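Local structure of endo-1,3-beta-glucanase, family GH16 (4CRQ) at residues I82-L88 and Q155-V161; S90-P96 and M119-N124; A112-I116 and E191-F196. The protein probably cleaves internal 1,3-beta-glucosidic bonds in glucans such as laminarin, the present chain being the catalytic module of a longer, modular carbohydrate-binding protein. The protein carries 1 engineered substitution. All blocks are in the same frame, centred on the assembly; numbering follows the deposited sequence.

Contact 1. Residues I82-L88 and Q155-V161; sequences IEARIAL and QYHIYSV
Residues 82-88 and 155-161 lie on neighbouring antiparallel strands, a largely buried strand pairing within the beta-sandwich. Six backbone hydrogen bonds tie the hydrogen-bonded pairs Ile82-Val161, Ala84-Tyr159 and Ile86-His157, Tyr159 N lying 2.9 Å from Ala84 O. On one face of the pair the side chain of Arg85 leaves with CG anti to the backbone N (chi1 179°) and runs extended, which carries the guanidinium flat onto the Tyr156 ring. The two planes are 15° apart, and Arg85 CZ sits off-centre, 4.2 Å from the centroid of the Tyr156 ring, as a cation-pi contact. Ala87 CB presses on the opposite face, 3.8 Å from that centroid, so the ring is sandwiched between methyl and cation. Ile158 CD1 packs along the arginine shaft, 3.7 Å from Arg85 CG. Both polar ends are anchored elsewhere: Arg85 NH1 in a salt bridge to the calcium ligand Asp225, Tyr156 OH in a hydrogen bond to Asn49. On the other face Tyr159 crosses Ile86 at about a right angle, Tyr159 CE2 lying 3.9 Å from Ile86 CB, and a water joins its hydroxyl (2.7 Å from Tyr159 OH) to Ile86 O. Ile82 and Ala84 on that face meet Phe98 of strand 94-102. With strand 220-231 paired along the far edge of 80-87, this is the layered antiparallel build of the jelly-roll sandwich of family GH16.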
loop_
_atom_site.group_PDB
_atom_site.type_symbol
_atom_site.label_atom_id
_atom_site.label_comp_id
_atom_site.label_asym_id
_atom_site.label_seq_id
_atom_site.Cartn_x
_atom_site.Cartn_y
_atom_site.Cartn_z
ATOM N N ILE A 82 -6.736 4.828 -9.157
ATOM C CA ILE A 82 -6.319 5.126 -7.783
ATOM C C ILE A 82 -4.814 5.314 -7.858
ATOM O O ILE A 82 -4.065 4.383 -8.294
ATOM C CB ILE A 82 -6.716 4.007 -6.792
ATOM C CG1 ILE A 82 -8.254 3.810 -6.765
ATOM C CG2 ILE A 82 -6.196 4.289 -5.368
ATOM C CD1 ILE A 82 -8.732 2.602 -7.528
ATOM N N GLU A 83 -4.331 6.478 -7.436
ATOM C CA GLU A 83 -2.921 6.783 -7.629
ATOM C C GLU A 83 -2.291 7.638 -6.553
ATOM O O GLU A 83 -2.983 8.310 -5.783
ATOM C CB GLU A 83 -2.764 7.500 -8.956
ATOM C CG GLU A 83 -3.316 8.914 -9.074
ATOM C CD GLU A 83 -3.102 9.413 -10.480
ATOM O OE1 GLU A 83 -2.068 9.092 -11.101
ATOM O OE2 GLU A 83 -3.938 10.126 -11.006
ATOM N N ALA A 84 -0.976 7.641 -6.510
ATOM C CA ALA A 84 -0.233 8.439 -5.552
ATOM C C ALA A 84 1.102 8.816 -6.174
ATOM O O ALA A 84 1.663 8.056 -7.000
ATOM C CB ALA A 84 0.019 7.679 -4.254
ATOM N N ARG A 85 1.608 9.982 -5.765
ATOM C CA ARG A 85 2.910 10.490 -6.226
ATOM C C ARG A 85 3.840 10.298 -5.021
ATOM O O ARG A 85 3.672 10.949 -3.997
ATOM C CB ARG A 85 2.780 11.941 -6.712
ATOM C CG ARG A 85 4.112 12.544 -7.179
ATOM C CD ARG A 85 3.898 13.842 -7.956
ATOM N NE ARG A 85 5.181 14.285 -8.523
ATOM C CZ ARG A 85 6.072 15.039 -7.883
ATOM N NH1 ARG A 85 5.822 15.488 -6.641
ATOM N NH2 ARG A 85 7.220 15.371 -8.486
ATOM N N ILE A 86 4.815 9.381 -5.150
ATOM C CA ILE A 86 5.617 8.893 -4.013
ATOM C C ILE A 86 7.111 8.859 -4.322
ATOM O O ILE A 86 7.504 8.456 -5.434
ATOM C CB ILE A 86 5.168 7.449 -3.630
ATOM C CG1 ILE A 86 3.661 7.391 -3.304
ATOM C CG2 ILE A 86 5.945 6.876 -2.425
ATOM C CD1 ILE A 86 3.118 5.980 -3.028
ATOM N N ALA A 87 7.923 9.242 -3.327
ATOM C CA ALA A 87 9.394 9.151 -3.370
ATOM C C ALA A 87 9.764 8.203 -2.228
ATOM O O ALA A 87 9.272 8.351 -1.112
ATOM C CB ALA A 87 10.051 10.512 -3.210
ATOM N N LEU A 88 10.630 7.224 -2.483
ATOM C CA LEU A 88 10.922 6.165 -1.525
ATOM C C LEU A 88 12.359 6.143 -1.031
ATOM O O LEU A 88 13.265 6.419 -1.806
ATOM C CB LEU A 88 10.651 4.805 -2.212
ATOM C CG LEU A 88 9.199 4.516 -2.644
ATOM C CD1 LEU A 88 9.112 3.225 -3.458
ATOM C CD2 LEU A 88 8.257 4.477 -1.417
ATOM N N GLN A 155 13.488 9.222 -6.368
ATOM C CA GLN A 155 12.791 10.338 -6.994
ATOM C C GLN A 155 11.288 10.103 -6.881
ATOM O O GLN A 155 10.848 8.966 -6.578
ATOM C CB GLN A 155 13.141 10.398 -8.474
ATOM C CG GLN A 155 14.605 10.733 -8.741
ATOM C CD GLN A 155 15.010 10.488 -10.194
ATOM O OE1 GLN A 155 14.191 10.047 -11.001
ATOM N NE2 GLN A 155 16.291 10.756 -10.532
ATOM N N TYR A 156 10.484 11.165 -7.126
ATOM C CA TYR A 156 9.033 10.948 -7.220
ATOM C C TYR A 156 8.680 10.131 -8.476
ATOM O O TYR A 156 9.280 10.318 -9.545
ATOM C CB TYR A 156 8.236 12.246 -7.253
ATOM C CG TYR A 156 8.204 12.901 -5.900
ATOM C CD1 TYR A 156 7.267 12.500 -4.917
ATOM C CD2 TYR A 156 9.112 13.935 -5.585
ATOM C CE1 TYR A 156 7.239 13.104 -3.661
ATOM C CE2 TYR A 156 9.100 14.549 -4.345
ATOM C CZ TYR A 156 8.168 14.155 -3.378
ATOM O OH TYR A 156 8.200 14.826 -2.162
ATOM N N HIS A 157 7.702 9.234 -8.314
ATOM C CA HIS A 157 7.066 8.520 -9.421
ATOM C C HIS A 157 5.586 8.468 -9.174
ATOM O O HIS A 157 5.140 8.608 -8.022
ATOM C CB HIS A 157 7.626 7.114 -9.571
ATOM C CG HIS A 157 9.090 7.099 -9.941
ATOM N ND1 HIS A 157 9.520 7.177 -11.227
ATOM C CD2 HIS A 157 10.231 7.037 -9.148
ATOM C CE1 HIS A 157 10.879 7.154 -11.243
ATOM N NE2 HIS A 157 11.310 7.071 -9.982
ATOM N N ILE A 158 4.812 8.253 -10.230
ATOM C CA ILE A 158 3.358 8.087 -10.103
ATOM C C ILE A 158 3.057 6.583 -10.103
ATOM O O ILE A 158 3.406 5.875 -11.064
ATOM C CB ILE A 158 2.590 8.744 -11.268
ATOM C CG1 ILE A 158 3.069 10.205 -11.517
ATOM C CG2 ILE A 158 1.068 8.623 -11.043
ATOM C CD1 ILE A 158 2.911 11.202 -10.362
ATOM N N TYR A 159 2.408 6.100 -9.030
ATOM C CA TYR A 159 2.017 4.684 -8.950
ATOM C C TYR A 159 0.511 4.618 -9.033
ATOM O O TYR A 159 -0.163 5.295 -8.239
ATOM C CB TYR A 159 2.493 4.086 -7.641
ATOM C CG TYR A 159 4.003 4.135 -7.528
ATOM C CD1 TYR A 159 4.792 3.155 -8.162
ATOM C CD2 TYR A 159 4.656 5.166 -6.805
ATOM C CE1 TYR A 159 6.170 3.195 -8.077
ATOM C CE2 TYR A 159 6.059 5.206 -6.711
ATOM C CZ TYR A 159 6.819 4.213 -7.348
ATOM O OH TYR A 159 8.202 4.179 -7.294
ATOM N N SER A 160 -0.054 3.828 -9.968
ATOM C CA SER A 160 -1.510 3.806 -10.088
ATOM C C SER A 160 -2.021 2.446 -10.528
ATOM O O SER A 160 -1.264 1.627 -11.073
ATOM C CB SER A 160 -1.968 4.880 -11.103
ATOM O OG SER A 160 -1.492 4.548 -12.401
ATOM N N VAL A 161 -3.310 2.230 -10.284
ATOM C CA VAL A 161 -4.037 1.135 -10.889
ATOM C C VAL A 161 -5.260 1.697 -11.559
ATOM O O VAL A 161 -5.842 2.654 -11.028
ATOM C CB VAL A 161 -4.483 0.019 -9.895
ATOM C CG1 VAL A 161 -3.285 -0.782 -9.438
ATOM C CG2 VAL A 161 -5.338 0.582 -8.733
HETATM O O HOH W 1 9.205 6.317 -5.949
#

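Contact 2. Residues S90-P96 and M119-N124; sequences SGQGLWP and MSRINN. Engineered in segment 119-124: Ser120 (natural residue Glu).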
loop_
_atom_site.group_PDB
_atom_site.type_symbol
_atom_site.label_atom_id
_atom_site.label_comp_id
_atom_site.label_asym_id
_atom_site.label_seq_id
_atom_site.Cartn_x
_atom_site.Cartn_y
_atom_site.Cartn_z
ATOM N N SER A 90 15.775 4.090 0.508
ATOM C CA SER A 90 16.311 2.764 0.191
ATOM C C SER A 90 17.086 2.209 1.375
ATOM O O SER A 90 17.770 2.973 2.049
ATOM C CB SER A 90 17.173 2.824 -1.076
ATOM O OG SER A 90 16.376 3.094 -2.235
ATOM N N GLY A 91 16.975 0.908 1.632
ATOM C CA GLY A 91 17.742 0.307 2.717
ATOM C C GLY A 91 17.242 -1.079 2.980
ATOM O O GLY A 91 16.014 -1.304 2.925
ATOM N N GLN A 92 18.173 -1.999 3.276
ATOM C CA GLN A 92 17.852 -3.395 3.599
ATOM C C GLN A 92 16.829 -3.377 4.733
ATOM O O GLN A 92 17.046 -2.700 5.758
ATOM C CB GLN A 92 19.139 -4.196 3.954
ATOM C CG GLN A 92 19.019 -5.710 3.916
ATOM C CD GLN A 92 18.603 -6.261 2.555
ATOM O OE1 GLN A 92 17.919 -7.266 2.505
ATOM N NE2 GLN A 92 18.997 -5.598 1.451
ATOM N N GLY A 93 15.720 -4.090 4.535
ATOM C CA GLY A 93 14.656 -4.193 5.536
ATOM C C GLY A 93 13.438 -3.328 5.253
ATOM O O GLY A 93 12.348 -3.632 5.757
ATOM N N LEU A 94 13.597 -2.262 4.465
ATOM C CA LEU A 94 12.472 -1.313 4.259
ATOM C C LEU A 94 11.422 -1.875 3.335
ATOM O O LEU A 94 11.766 -2.451 2.290
ATOM C CB LEU A 94 12.952 0.073 3.762
ATOM C CG LEU A 94 13.856 0.822 4.767
ATOM C CD1 LEU A 94 14.381 2.090 4.119
ATOM C CD2 LEU A 94 13.137 1.109 6.100
ATOM N N TRP A 95 10.143 -1.693 3.702
ATOM C CA TRP A 95 9.048 -2.289 2.944
ATOM C C TRP A 95 7.849 -1.366 2.841
ATOM O O TRP A 95 6.844 -1.573 3.541
ATOM C CB TRP A 95 8.764 -3.676 3.539
ATOM C CG TRP A 95 7.712 -4.514 2.860
ATOM C CD1 TRP A 95 7.146 -4.350 1.587
ATOM C CD2 TRP A 95 7.092 -5.702 3.407
ATOM N NE1 TRP A 95 6.222 -5.326 1.335
ATOM C CE2 TRP A 95 6.141 -6.183 2.388
ATOM C CE3 TRP A 95 7.207 -6.397 4.610
ATOM C CZ2 TRP A 95 5.356 -7.325 2.588
ATOM C CZ3 TRP A 95 6.416 -7.544 4.803
ATOM C CH2 TRP A 95 5.511 -7.997 3.814
ATOM N N PRO A 96 7.950 -0.354 1.965
ATOM C CA PRO A 96 6.841 0.570 1.798
ATOM C C PRO A 96 5.742 -0.028 0.916
ATOM O O PRO A 96 6.019 -0.910 0.071
ATOM C CB PRO A 96 7.503 1.745 1.059
ATOM C CG PRO A 96 8.553 1.072 0.181
ATOM C CD PRO A 96 9.118 0.029 1.113
ATOM N N MET A 119 1.457 -0.375 -5.241
ATOM C CA MET A 119 2.906 -0.323 -5.255
ATOM C C MET A 119 3.414 -1.003 -3.990
ATOM O O MET A 119 2.902 -0.717 -2.903
ATOM C CB MET A 119 3.397 1.143 -5.303
ATOM C CG MET A 119 4.935 1.326 -5.281
ATOM S SD MET A 119 5.765 1.046 -3.690
ATOM C CE MET A 119 5.057 2.341 -2.654
ATOM N N SER A 120 4.400 -1.899 -4.133
ATOM C CA SER A 120 5.190 -2.331 -2.965
ATOM C C SER A 120 6.647 -2.449 -3.441
ATOM O O SER A 120 6.922 -2.655 -4.630
ATOM C CB SER A 120 4.662 -3.608 -2.315
ATOM O OG SER A 120 4.743 -4.683 -3.211
ATOM N N ARG A 121 7.578 -2.277 -2.505
ATOM C CA ARG A 121 8.999 -2.405 -2.805
ATOM C C ARG A 121 9.686 -2.979 -1.588
ATOM O O ARG A 121 9.233 -2.745 -0.472
ATOM C CB ARG A 121 9.602 -1.030 -3.159
ATOM C CG ARG A 121 11.080 -1.087 -3.561
ATOM C CD ARG A 121 11.677 0.288 -3.561
ATOM N NE ARG A 121 13.080 0.264 -3.965
ATOM C CZ ARG A 121 14.000 1.115 -3.536
ATOM N NH1 ARG A 121 13.680 2.075 -2.657
ATOM N NH2 ARG A 121 15.249 0.998 -3.990
ATOM N N ILE A 122 10.771 -3.722 -1.811
ATOM C CA ILE A 122 11.589 -4.182 -0.681
ATOM C C ILE A 122 13.050 -3.775 -0.822
ATOM O O ILE A 122 13.594 -3.704 -1.954
ATOM C CB ILE A 122 11.499 -5.728 -0.457
ATOM C CG1 ILE A 122 11.878 -6.495 -1.746
ATOM C CG2 ILE A 122 10.115 -6.108 0.083
ATOM C CD1 ILE A 122 12.217 -7.954 -1.525
ATOM N N ASN A 123 13.663 -3.516 0.333
ATOM C CA ASN A 123 15.133 -3.380 0.440
ATOM C C ASN A 123 15.657 -2.297 -0.505
ATOM O O ASN A 123 15.121 -1.199 -0.480
ATOM C CB ASN A 123 15.810 -4.761 0.243
ATOM C CG ASN A 123 15.283 -5.807 1.212
ATOM O OD1 ASN A 123 14.957 -5.486 2.360
ATOM N ND2 ASN A 123 15.197 -7.055 0.762
ATOM N N ASN A 124 16.681 -2.582 -1.314
ATOM C CA ASN A 124 17.218 -1.604 -2.274
ATOM C C ASN A 124 16.860 -1.938 -3.721
ATOM O O ASN A 124 17.535 -1.455 -4.651
ATOM C CB ASN A 124 18.761 -1.518 -2.134
ATOM C CG ASN A 124 19.208 -0.946 -0.806
ATOM O OD1 ASN A 124 18.914 0.200 -0.493
ATOM N ND2 ASN A 124 19.927 -1.744 -0.018
HETATM O O HOH W 2 20.971 -1.092 2.786
HETATM O O HOH W 3 12.383 -0.706 0.043
#
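Gly91-Leu94 forms a type II beta turn that leads into strand 94-96, and this runs beside 119-123 through Asn123 N to Leu94 O (2.9 Å) and a weak bond from Arg121 N to Pro96 O. Gly93 has the positive phi that such a turn calls for, since a CB there would jam against the preceding carbonyl. Its nitrogen, Gly93 N, is taken by Asn123 OD1 at 2.7 Å, a nearly straight bond (163°) with the donor tilted from the amide plane. The Gln92 amide crosses that of Asn123 obliquely, planes 30° apart, while Asn123 ND2 is hydrogen-bonded to Pro209 O. Arg121 reaches back along the loop, its side chain extended to NE and CG lying opposite the backbone N across the CA-CB bond (chi1 -177°). Arg121 NH1 and NH2 then grip one atom, Ser90 OG, at 2.9 and 3.0 Å, in the guanidinium plane, and NE is held by Ala125 O. Ile122 CG2 sits over the five-membered ring of Trp95, 4.0 Å from its centroid. Arg121 O is buried without a hydrogen-bond partner, with Trp95 CD1 beside it and Pro96 CD 3.2 Å from Arg121 O. Ser120, engineered in place of glutamate, brings CB to the indole edge; its position fits the last acid of the ExDxxE pattern of GH16 enzymes. A water bridges Leu94 O and Asn123 O. Strand 94-102 continues from here between 119-120 and 196-204, Trp95 meets Trp208 at right angles, and Leu94 and Pro96 rest on Ala220 and Met222 of strand 220-231.

Contact 3. Residues A112-I116 and E191-F196; sequences ACGEI and EFQNEF
Phe196, Phe192 and Ile116 bury the most surface, together about half of the contact, in which two rings from 191-196 press on the chain leading into strand 115-117. Phe196 lies against the backbone, CE2 coming to 3.4 Å from Gly114 O, while Ile116 CD1 stands over one of its faces. Phe192 meets the same isoleucine, Phe192 CE1 lying 3.8 Å from Ile116 CG1 as the two side chains slide past each other in opposite directions, and Glu115 O lies at the edge of the Phe192 ring. Gly114 suits the place twice over: its phi is positive (86°), and a CB would clash with Phe196 CZ. At the Ala112 end, Glu191 bends at chi2 (-69°) and folds back past the carbonyl, CG only 2.9 Å from Ala112 O, a tight approach. Its OE1 is hydrogen-bonded to Asn104 ND2. Replacing Glu191 by an alanine would probably leave that amide without its acceptor and open a gap beside the Ala112 carbonyl. One water joins Cys113 O (2.7 Å) and Glu191 O. With no direct hydrogen bond between the segments, the join depends on the fit of two rings against the backbone of 113-115 and the Ile116 side chain, with polar links supplied by water and by neighbouring residues.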
loop_
_atom_site.group_PDB
_atom_site.type_symbol
_atom_site.label_atom_id
_atom_site.label_comp_id
_atom_site.label_asym_id
_atom_site.label_seq_id
_atom_site.Cartn_x
_atom_site.Cartn_y
_atom_site.Cartn_z
ATOM N N ALA A 112 -10.147 -13.324 1.585
ATOM C CA ALA A 112 -11.469 -13.325 0.929
ATOM C C ALA A 112 -11.946 -11.914 0.606
ATOM O O ALA A 112 -12.623 -11.741 -0.387
ATOM C CB ALA A 112 -12.522 -14.055 1.744
ATOM N N CYS A 113 -11.590 -10.923 1.441
ATOM C CA CYS A 113 -11.966 -9.524 1.207
ATOM C C CYS A 113 -11.360 -8.935 -0.072
ATOM O O CYS A 113 -11.890 -7.972 -0.620
ATOM C CB CYS A 113 -11.546 -8.655 2.384
ATOM S SG CYS A 113 -9.765 -8.674 2.705
ATOM N N GLY A 114 -10.240 -9.519 -0.515
ATOM C CA GLY A 114 -9.484 -9.049 -1.678
ATOM C C GLY A 114 -8.505 -7.963 -1.259
ATOM O O GLY A 114 -8.744 -7.190 -0.316
ATOM N N GLU A 115 -7.389 -7.910 -1.970
ATOM C CA GLU A 115 -6.356 -6.927 -1.742
ATOM C C GLU A 115 -5.763 -6.511 -3.070
ATOM O O GLU A 115 -5.434 -7.359 -3.896
ATOM C CB GLU A 115 -5.263 -7.526 -0.856
ATOM C CG GLU A 115 -4.070 -6.597 -0.557
ATOM C CD GLU A 115 -2.958 -7.256 0.263
ATOM O OE1 GLU A 115 -3.199 -8.257 0.972
ATOM O OE2 GLU A 115 -1.801 -6.786 0.225
ATOM N N ILE A 116 -5.599 -5.207 -3.263
ATOM C CA ILE A 116 -4.945 -4.664 -4.458
ATOM C C ILE A 116 -3.706 -3.928 -3.969
ATOM O O ILE A 116 -3.826 -2.892 -3.311
ATOM C CB ILE A 116 -5.838 -3.695 -5.287
ATOM C CG1 ILE A 116 -7.204 -4.337 -5.636
ATOM C CG2 ILE A 116 -5.081 -3.218 -6.563
ATOM C CD1 ILE A 116 -8.193 -3.373 -6.290
ATOM N N GLU A 191 -14.820 -10.942 -5.592
ATOM C CA GLU A 191 -14.548 -9.996 -4.498
ATOM C C GLU A 191 -14.044 -8.628 -4.979
ATOM O O GLU A 191 -14.168 -7.633 -4.257
ATOM C CB GLU A 191 -13.594 -10.619 -3.467
ATOM C CG GLU A 191 -14.201 -11.864 -2.817
ATOM C CD GLU A 191 -15.379 -11.585 -1.892
ATOM O OE1 GLU A 191 -15.424 -10.511 -1.228
ATOM O OE2 GLU A 191 -16.275 -12.451 -1.817
ATOM N N PHE A 192 -13.496 -8.569 -6.198
ATOM C CA PHE A 192 -13.039 -7.271 -6.756
ATOM C C PHE A 192 -14.167 -6.423 -7.376
ATOM O O PHE A 192 -13.898 -5.396 -8.004
ATOM C CB PHE A 192 -11.826 -7.485 -7.690
ATOM C CG PHE A 192 -10.649 -8.069 -6.966
ATOM C CD1 PHE A 192 -9.800 -7.245 -6.193
ATOM C CD2 PHE A 192 -10.388 -9.453 -7.034
ATOM C CE1 PHE A 192 -8.709 -7.797 -5.508
ATOM C CE2 PHE A 192 -9.299 -10.013 -6.356
ATOM C CZ PHE A 192 -8.456 -9.178 -5.591
ATOM N N GLN A 193 -15.416 -6.851 -7.176
ATOM C CA GLN A 193 -16.593 -6.092 -7.590
ATOM C C GLN A 193 -17.243 -5.358 -6.411
ATOM O O GLN A 193 -18.405 -4.974 -6.470
ATOM C CB GLN A 193 -17.631 -7.008 -8.255
ATOM C CG GLN A 193 -17.092 -7.845 -9.385
ATOM C CD GLN A 193 -16.762 -7.041 -10.611
ATOM O OE1 GLN A 193 -17.363 -6.009 -10.872
ATOM N NE2 GLN A 193 -15.810 -7.519 -11.380
ATOM N N ASN A 194 -16.486 -5.159 -5.346
ATOM C CA ASN A 194 -16.966 -4.519 -4.122
ATOM C C ASN A 194 -16.166 -3.249 -3.810
ATOM O O ASN A 194 -15.190 -2.941 -4.521
ATOM C CB ASN A 194 -16.884 -5.521 -2.961
ATOM C CG ASN A 194 -17.786 -6.752 -3.138
ATOM O OD1 ASN A 194 -17.397 -7.881 -2.788
ATOM N ND2 ASN A 194 -18.993 -6.547 -3.659
ATOM N N GLU A 195 -16.567 -2.520 -2.761
ATOM C CA GLU A 195 -15.849 -1.310 -2.347
ATOM C C GLU A 195 -14.588 -1.666 -1.556
ATOM O O GLU A 195 -14.596 -2.584 -0.729
ATOM C CB GLU A 195 -16.718 -0.356 -1.521
ATOM C CG GLU A 195 -17.835 0.262 -2.332
ATOM C CD GLU A 195 -18.420 1.520 -1.729
ATOM O OE1 GLU A 195 -17.844 2.120 -0.810
ATOM O OE2 GLU A 195 -19.484 1.936 -2.194
ATOM N N PHE A 196 -13.516 -0.923 -1.823
ATOM C CA PHE A 196 -12.215 -1.096 -1.164
ATOM C C PHE A 196 -11.751 0.220 -0.544
ATOM O O PHE A 196 -12.004 1.284 -1.117
ATOM C CB PHE A 196 -11.118 -1.550 -2.174
ATOM C CG PHE A 196 -11.151 -3.029 -2.576
ATOM C CD1 PHE A 196 -12.299 -3.650 -3.105
ATOM C CD2 PHE A 196 -9.978 -3.791 -2.454
ATOM C CE1 PHE A 196 -12.265 -5.002 -3.456
ATOM C CE2 PHE A 196 -9.935 -5.131 -2.808
ATOM C CZ PHE A 196 -11.081 -5.747 -3.312
HETATM O O HOH W 4 -14.402 -7.336 -1.406
#

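Contacts 1 and 3 are buried, whereas contact 2 is partly exposed and lies at a loop end of the fold. Their chemistry follows: contact 1 is regular strand pairing with a stacked cation on one face, contact 2 is held by turn and side-chain polar groups, and contact 3 packs rings on backbone and an isoleucine. Contacts 1 and 2 meet directly, Tyr159 CD1 lying 3.4 Å from Met119 CG and Leu88 packing on Pro96 and Arg121. Contact 1 reaches contact 3 more lightly, through Val161 and Ile116. Contacts 2 and 3 sit on opposite sides of the chain's centre, yet both involve strands, 119-120 and 115-117, that pair with 94-102.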